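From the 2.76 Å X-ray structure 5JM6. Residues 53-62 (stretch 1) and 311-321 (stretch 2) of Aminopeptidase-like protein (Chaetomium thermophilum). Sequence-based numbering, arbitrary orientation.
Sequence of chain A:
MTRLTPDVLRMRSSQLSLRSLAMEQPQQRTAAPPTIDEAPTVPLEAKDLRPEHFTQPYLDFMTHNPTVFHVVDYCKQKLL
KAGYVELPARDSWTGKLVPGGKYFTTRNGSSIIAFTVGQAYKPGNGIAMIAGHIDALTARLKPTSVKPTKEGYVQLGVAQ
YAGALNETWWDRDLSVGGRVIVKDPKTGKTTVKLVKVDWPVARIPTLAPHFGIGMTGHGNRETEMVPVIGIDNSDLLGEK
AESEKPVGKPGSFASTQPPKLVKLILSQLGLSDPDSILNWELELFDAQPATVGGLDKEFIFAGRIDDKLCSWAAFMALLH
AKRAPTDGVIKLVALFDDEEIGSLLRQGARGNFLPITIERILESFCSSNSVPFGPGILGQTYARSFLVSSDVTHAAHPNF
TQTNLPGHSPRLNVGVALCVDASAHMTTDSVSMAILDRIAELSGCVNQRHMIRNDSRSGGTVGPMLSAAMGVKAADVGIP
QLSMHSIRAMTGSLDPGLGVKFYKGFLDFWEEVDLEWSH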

ATOM      1  N   HIS A  53     -21.429   7.085 -54.993  1.00 48.14           N
ATOM      2  CA  HIS A  53     -22.835   7.423 -55.193  1.00 44.60           C
ATOM      3  C   HIS A  53     -23.698   7.086 -53.977  1.00 44.19           C
ATOM      4  O   HIS A  53     -24.879   7.424 -53.944  1.00 50.98           O
ATOM      5  CB  HIS A  53     -23.387   6.718 -56.436  1.00 49.44           C
ATOM      6  CG  HIS A  53     -22.824   7.238 -57.723  1.00 58.52           C
ATOM      7  ND1 HIS A  53     -22.681   6.452 -58.846  1.00 61.00           N
ATOM      8  CD2 HIS A  53     -22.373   8.468 -58.065  1.00 57.27           C
ATOM      9  CE1 HIS A  53     -22.162   7.173 -59.824  1.00 63.71           C
ATOM     10  NE2 HIS A  53     -21.967   8.401 -59.376  1.00 57.41           N
ATOM     11  N   PHE A  54     -23.126   6.396 -52.993  1.00 46.58           N
ATOM     12  CA  PHE A  54     -23.852   6.113 -51.757  1.00 39.30           C
ATOM     13  C   PHE A  54     -23.498   7.032 -50.588  1.00 38.38           C
ATOM     14  O   PHE A  54     -24.096   6.923 -49.518  1.00 37.49           O
ATOM     15  CB  PHE A  54     -23.635   4.657 -51.351  1.00 38.24           C
ATOM     16  CG  PHE A  54     -24.246   3.680 -52.305  1.00 41.69           C
ATOM     17  CD1 PHE A  54     -23.531   3.223 -53.397  1.00 42.58           C
ATOM     18  CD2 PHE A  54     -25.547   3.241 -52.127  1.00 36.16           C
ATOM     19  CE1 PHE A  54     -24.095   2.332 -54.287  1.00 42.08           C
ATOM     20  CE2 PHE A  54     -26.117   2.349 -53.014  1.00 35.55           C
ATOM     21  CZ  PHE A  54     -25.390   1.894 -54.095  1.00 34.82           C
ATOM     22  N   THR A  55     -22.547   7.940 -50.786  1.00 36.97           N
ATOM     23  CA  THR A  55     -22.068   8.761 -49.677  1.00 37.82           C
ATOM     24  C   THR A  55     -23.149   9.698 -49.133  1.00 38.09           C
ATOM     25  O   THR A  55     -23.437   9.678 -47.938  1.00 35.67           O
ATOM     26  CB  THR A  55     -20.833   9.594 -50.077  1.00 38.47           C
ATOM     27  OG1 THR A  55     -19.803   8.720 -50.555  1.00 45.24           O
ATOM     28  CG2 THR A  55     -20.305  10.369 -48.877  1.00 30.88           C
ATOM     29  N   GLN A  56     -23.738  10.529 -49.987  1.00 34.65           N
ATOM     30  CA  GLN A  56     -24.785  11.431 -49.508  1.00 36.27           C
ATOM     31  C   GLN A  56     -26.090  10.712 -49.114  1.00 35.23           C
ATOM     32  O   GLN A  56     -26.722  11.111 -48.135  1.00 33.88           O
ATOM     33  CB  GLN A  56     -25.082  12.535 -50.527  1.00 34.22           C
ATOM     34  CG  GLN A  56     -26.019  13.615 -49.977  1.00 38.27           C
ATOM     35  CD  GLN A  56     -25.286  14.727 -49.240  1.00 48.23           C
ATOM     36  OE1 GLN A  56     -24.074  14.886 -49.379  1.00 48.49           O
ATOM     37  NE2 GLN A  56     -26.023  15.499 -48.445  1.00 57.31           N
ATOM     38  N   PRO A  57     -26.520   9.682 -49.878  1.00 32.80           N
ATOM     39  CA  PRO A  57     -27.691   8.958 -49.362  1.00 31.10           C
ATOM     40  C   PRO A  57     -27.478   8.364 -47.965  1.00 34.72           C
ATOM     41  O   PRO A  57     -28.408   8.386 -47.159  1.00 33.42           O
ATOM     42  CB  PRO A  57     -27.900   7.854 -50.401  1.00 31.67           C
ATOM     43  CG  PRO A  57     -27.408   8.456 -51.668  1.00 35.14           C
ATOM     44  CD  PRO A  57     -26.217   9.293 -51.272  1.00 35.12           C
ATOM     45  N   TYR A  58     -26.279   7.862 -47.678  1.00 33.28           N
ATOM     46  CA  TYR A  58     -25.983   7.367 -46.336  1.00 31.64           C
ATOM     47  C   TYR A  58     -26.006   8.504 -45.321  1.00 36.40           C
ATOM     48  O   TYR A  58     -26.538   8.351 -44.222  1.00 33.76           O
ATOM     49  CB  TYR A  58     -24.628   6.661 -46.289  1.00 31.35           C
ATOM     50  CG  TYR A  58     -24.247   6.196 -44.898  1.00 34.38           C
ATOM     51  CD1 TYR A  58     -24.877   5.104 -44.314  1.00 33.61           C
ATOM     52  CD2 TYR A  58     -23.262   6.850 -44.168  1.00 36.57           C
ATOM     53  CE1 TYR A  58     -24.536   4.674 -43.044  1.00 36.20           C
ATOM     54  CE2 TYR A  58     -22.914   6.427 -42.895  1.00 34.58           C
ATOM     55  CZ  TYR A  58     -23.554   5.338 -42.340  1.00 40.44           C
ATOM     56  OH  TYR A  58     -23.212   4.914 -41.075  1.00 35.22           O
ATOM     57  N   LEU A  59     -25.420   9.639 -45.694  1.00 34.23           N
ATOM     58  CA  LEU A  59     -25.414  10.815 -44.834  1.00 29.57           C
ATOM     59  C   LEU A  59     -26.831  11.206 -44.433  1.00 30.42           C
ATOM     60  O   LEU A  59     -27.131  11.343 -43.247  1.00 31.46           O
ATOM     61  CB  LEU A  59     -24.720  11.989 -45.526  1.00 34.89           C
ATOM     62  CG  LEU A  59     -23.193  11.935 -45.576  1.00 36.01           C
ATOM     63  CD1 LEU A  59     -22.637  13.151 -46.298  1.00 32.52           C
ATOM     64  CD2 LEU A  59     -22.627  11.839 -44.170  1.00 31.60           C
ATOM     65  N   ASP A  60     -27.702  11.364 -45.425  1.00 35.08           N
ATOM     66  CA  ASP A  60     -29.088  11.744 -45.171  1.00 35.34           C
ATOM     67  C   ASP A  60     -29.817  10.706 -44.329  1.00 32.48           C
ATOM     68  O   ASP A  60     -30.647  11.053 -43.491  1.00 32.80           O
ATOM     69  CB  ASP A  60     -29.839  11.960 -46.484  1.00 32.38           C
ATOM     70  CG  ASP A  60     -29.316  13.145 -47.264  1.00 42.19           C
ATOM     71  OD1 ASP A  60     -28.768  14.077 -46.637  1.00 44.61           O
ATOM     72  OD2 ASP A  60     -29.456  13.147 -48.504  1.00 49.24           O
ATOM     73  N   PHE A  61     -29.513   9.434 -44.558  1.00 30.15           N
ATOM     74  CA  PHE A  61     -30.114   8.373 -43.763  1.00 31.91           C
ATOM     75  C   PHE A  61     -29.763   8.562 -42.287  1.00 31.58           C
ATOM     76  O   PHE A  61     -30.653   8.647 -41.442  1.00 28.60           O
ATOM     77  CB  PHE A  61     -29.665   6.998 -44.267  1.00 32.71           C
ATOM     78  CG  PHE A  61     -29.922   5.879 -43.298  1.00 32.37           C
ATOM     79  CD1 PHE A  61     -31.213   5.472 -43.008  1.00 31.79           C
ATOM     80  CD2 PHE A  61     -28.865   5.225 -42.688  1.00 29.45           C
ATOM     81  CE1 PHE A  61     -31.445   4.439 -42.117  1.00 30.14           C
ATOM     82  CE2 PHE A  61     -29.089   4.193 -41.800  1.00 29.86           C
ATOM     83  CZ  PHE A  61     -30.380   3.799 -41.513  1.00 32.15           C
ATOM     84  N   MET A  62     -28.470   8.666 -41.990  1.00 33.98           N
ATOM     85  CA  MET A  62     -28.005   8.824 -40.614  1.00 29.20           C
ATOM     86  C   MET A  62     -28.586  10.063 -39.941  1.00 28.63           C
ATOM     87  O   MET A  62     -28.980  10.021 -38.776  1.00 30.21           O
ATOM     88  CB  MET A  62     -26.476   8.890 -40.569  1.00 27.25           C
ATOM     89  CG  MET A  62     -25.787   7.627 -41.050  1.00 30.08           C
ATOM     90  SD  MET A  62     -26.308   6.154 -40.151  1.00 31.75           S
ATOM     91  CE  MET A  62     -25.704   6.519 -38.506  1.00 33.42           C
ATOM     92  N   SER A 311     -25.882  -2.385 -41.565  1.00 37.47           N
ATOM     93  CA  SER A 311     -27.284  -2.663 -41.848  1.00 31.81           C
ATOM     94  C   SER A 311     -27.763  -1.905 -43.079  1.00 35.97           C
ATOM     95  O   SER A 311     -28.402  -2.483 -43.958  1.00 36.27           O
ATOM     96  CB  SER A 311     -28.159  -2.309 -40.647  1.00 31.76           C
ATOM     97  OG  SER A 311     -27.945  -3.214 -39.579  1.00 34.94           O
ATOM     98  N   TRP A 312     -27.454  -0.614 -43.146  1.00 35.38           N
ATOM     99  CA  TRP A 312     -27.906   0.200 -44.267  1.00 32.49           C
ATOM    100  C   TRP A 312     -27.316  -0.293 -45.582  1.00 30.45           C
ATOM    101  O   TRP A 312     -28.009  -0.344 -46.597  1.00 31.66           O
ATOM    102  CB  TRP A 312     -27.549   1.670 -44.055  1.00 32.14           C
ATOM    103  CG  TRP A 312     -28.108   2.563 -45.113  1.00 33.42           C
ATOM    104  CD1 TRP A 312     -29.382   3.045 -45.189  1.00 30.55           C
ATOM    105  CD2 TRP A 312     -27.413   3.082 -46.251  1.00 28.23           C
ATOM    106  NE1 TRP A 312     -29.523   3.834 -46.306  1.00 29.49           N
ATOM    107  CE2 TRP A 312     -28.328   3.872 -46.975  1.00 31.76           C
ATOM    108  CE3 TRP A 312     -26.105   2.955 -46.729  1.00 27.12           C
ATOM    109  CZ2 TRP A 312     -27.977   4.533 -48.149  1.00 34.27           C
ATOM    110  CZ3 TRP A 312     -25.759   3.612 -47.895  1.00 31.64           C
ATOM    111  CH2 TRP A 312     -26.691   4.391 -48.592  1.00 32.44           C
ATOM    112  N   ALA A 313     -26.040  -0.663 -45.560  1.00 33.22           N
ATOM    113  CA  ALA A 313     -25.375  -1.166 -46.757  1.00 34.07           C
ATOM    114  C   ALA A 313     -25.966  -2.506 -47.188  1.00 35.58           C
ATOM    115  O   ALA A 313     -26.100  -2.778 -48.381  1.00 32.82           O
ATOM    116  CB  ALA A 313     -23.879  -1.294 -46.522  1.00 33.34           C
ATOM    117  N   ALA A 314     -26.317  -3.339 -46.212  1.00 34.82           N
ATOM    118  CA  ALA A 314     -26.959  -4.618 -46.495  1.00 33.81           C
ATOM    119  C   ALA A 314     -28.328  -4.393 -47.124  1.00 36.35           C
ATOM    120  O   ALA A 314     -28.672  -5.018 -48.128  1.00 38.71           O
ATOM    121  CB  ALA A 314     -27.082  -5.446 -45.226  1.00 29.26           C
ATOM    122  N   PHE A 315     -29.101  -3.494 -46.524  1.00 30.86           N
ATOM    123  CA  PHE A 315     -30.413  -3.122 -47.039  1.00 28.41           C
ATOM    124  C   PHE A 315     -30.315  -2.625 -48.480  1.00 34.89           C
ATOM    125  O   PHE A 315     -31.070  -3.067 -49.347  1.00 29.79           O
ATOM    126  CB  PHE A 315     -31.046  -2.054 -46.141  1.00 33.90           C
ATOM    127  CG  PHE A 315     -32.363  -1.527 -46.641  1.00 33.32           C
ATOM    128  CD1 PHE A 315     -33.529  -2.258 -46.480  1.00 33.00           C
ATOM    129  CD2 PHE A 315     -32.437  -0.286 -47.251  1.00 31.21           C
ATOM    130  CE1 PHE A 315     -34.740  -1.767 -46.934  1.00 36.71           C
ATOM    131  CE2 PHE A 315     -33.645   0.211 -47.702  1.00 40.79           C
ATOM    132  CZ  PHE A 315     -34.797  -0.531 -47.545  1.00 40.52           C
ATOM    133  N   MET A 316     -29.375  -1.719 -48.738  1.00 31.72           N
ATOM    134  CA  MET A 316     -29.203  -1.170 -50.081  1.00 29.44           C
ATOM    135  C   MET A 316     -28.746  -2.241 -51.067  1.00 30.13           C
ATOM    136  O   MET A 316     -29.108  -2.199 -52.242  1.00 30.81           O
ATOM    137  CB  MET A 316     -28.208  -0.005 -50.076  1.00 28.58           C
ATOM    138  CG  MET A 316     -28.693   1.246 -49.352  1.00 31.59           C
ATOM    139  SD  MET A 316     -30.147   2.030 -50.088  1.00 35.05           S
ATOM    140  CE  MET A 316     -29.478   2.646 -51.631  1.00 34.05           C
ATOM    141  N   ALA A 317     -27.955  -3.199 -50.594  1.00 32.29           N
ATOM    142  CA  ALA A 317     -27.525  -4.303 -51.443  1.00 33.74           C
ATOM    143  C   ALA A 317     -28.727  -5.102 -51.933  1.00 34.59           C
ATOM    144  O   ALA A 317     -28.800  -5.470 -53.105  1.00 35.50           O
ATOM    145  CB  ALA A 317     -26.560  -5.201 -50.706  1.00 28.64           C
ATOM    146  N   LEU A 318     -29.671  -5.365 -51.033  1.00 31.33           N
ATOM    147  CA  LEU A 318     -30.886  -6.074 -51.411  1.00 34.25           C
ATOM    148  C   LEU A 318     -31.662  -5.289 -52.465  1.00 36.12           C
ATOM    149  O   LEU A 318     -32.078  -5.846 -53.478  1.00 43.08           O
ATOM    150  CB  LEU A 318     -31.769  -6.335 -50.191  1.00 38.15           C
ATOM    151  CG  LEU A 318     -32.991  -7.217 -50.457  1.00 29.14           C
ATOM    152  CD1 LEU A 318     -32.558  -8.571 -50.997  1.00 32.51           C
ATOM    153  CD2 LEU A 318     -33.819  -7.384 -49.196  1.00 27.77           C
ATOM    154  N   LEU A 319     -31.841  -3.992 -52.230  1.00 32.16           N
ATOM    155  CA  LEU A 319     -32.557  -3.145 -53.180  1.00 26.96           C
ATOM    156  C   LEU A 319     -31.862  -3.091 -54.540  1.00 29.09           C
ATOM    157  O   LEU A 319     -32.512  -2.895 -55.566  1.00 29.22           O
ATOM    158  CB  LEU A 319     -32.718  -1.724 -52.630  1.00 25.74           C
ATOM    159  CG  LEU A 319     -33.671  -1.508 -51.452  1.00 28.23           C
ATOM    160  CD1 LEU A 319     -33.841  -0.021 -51.179  1.00 29.86           C
ATOM    161  CD2 LEU A 319     -35.019  -2.167 -51.703  1.00 34.03           C
ATOM    162  N   HIS A 320     -30.541  -3.233 -54.544  1.00 34.54           N
ATOM    163  CA  HIS A 320     -29.769  -3.167 -55.784  1.00 35.48           C
ATOM    164  C   HIS A 320     -29.384  -4.530 -56.370  1.00 34.76           C
ATOM    165  O   HIS A 320     -28.668  -4.593 -57.369  1.00 34.14           O
ATOM    166  CB  HIS A 320     -28.517  -2.319 -55.568  1.00 31.40           C
ATOM    167  CG  HIS A 320     -28.796  -0.851 -55.477  1.00 40.25           C
ATOM    168  ND1 HIS A 320     -28.530   0.024 -56.507  1.00 44.16           N
ATOM    169  CD2 HIS A 320     -29.336  -0.107 -54.482  1.00 41.59           C
ATOM    170  CE1 HIS A 320     -28.885   1.245 -56.149  1.00 45.27           C
ATOM    171  NE2 HIS A 320     -29.376   1.194 -54.924  1.00 46.42           N
ATOM    172  N   ALA A 321     -29.839  -5.614 -55.751  1.00 33.52           N
ATOM    173  CA  ALA A 321     -29.467  -6.950 -56.210  1.00 31.20           C
ATOM    174  C   ALA A 321     -30.116  -7.297 -57.550  1.00 36.03           C
ATOM    175  O   ALA A 321     -31.153  -6.740 -57.912  1.00 37.72           O
ATOM    176  CB  ALA A 321     -29.836  -7.989 -55.164  1.00 30.59           C
TER

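The two stretches are held together by an apolar, largely aromatic contact centred on Trp-312, with no hydrogen bond between them. The helix of the first stretch and that of the second run at 124° to each other; the nearest CA atoms, those of Tyr-58 and Trp-312, are 7.7 Å apart. Together the stretches bury 348 Å², of which Trp-312 contributes the largest share, 144 Å².

Trp-312 points CA-to-CB toward the first stretch, and with chi1 in t its indole touches Phe-54, Pro-57, Tyr-58 and Phe-61. Phe-61, also t, lays its flat phenyl ring against the five-membered ring of Trp-312 in an offset stack, with centroids 4.2 Å apart and planes at 23°; Phe-61 CD2 lies 3.4 Å from Trp-312 CD1. Tyr-58 approaches the six-membered ring differently. Tyr-58 CB sits over the face, 4.0 Å from the centroid of the Trp-312 six-membered ring in a CH-pi contact, while the edge of its phenol ring turns to the same indole in an offset edge-to-face pair, bringing Tyr-58 CD1 to 3.5 Å from Trp-312 CE3. Pro-57 adds a compact apolar surface, Pro-57 CB lying 4.0 Å from Trp-312 CZ2. Trp-312 NE1 is hydrogen-bonded elsewhere in the structure, so this polar atom is satisfied although the residue is buried, as are Tyr-58, Phe-61 and Met-316.

Phe-54, in the 3-10 segment preceding the helix, extends the contact along the second stretch. Its ring edge meets Trp-312, Met-316 and His-320, which recur at four-residue intervals and all direct CA-to-CB toward the first stretch. Phe-54 CD2 is 3.9 Å from Trp-312 CH2, and Phe-54 CE2 is 3.6 Å from Met-316 CE, the end of a flexible thioether chain. The exposed His-320 offers a flat imidazole face to the Phe-54 edge, the Phe-54 and His-320 ring centroids 5.4 Å apart and the planes at 67°.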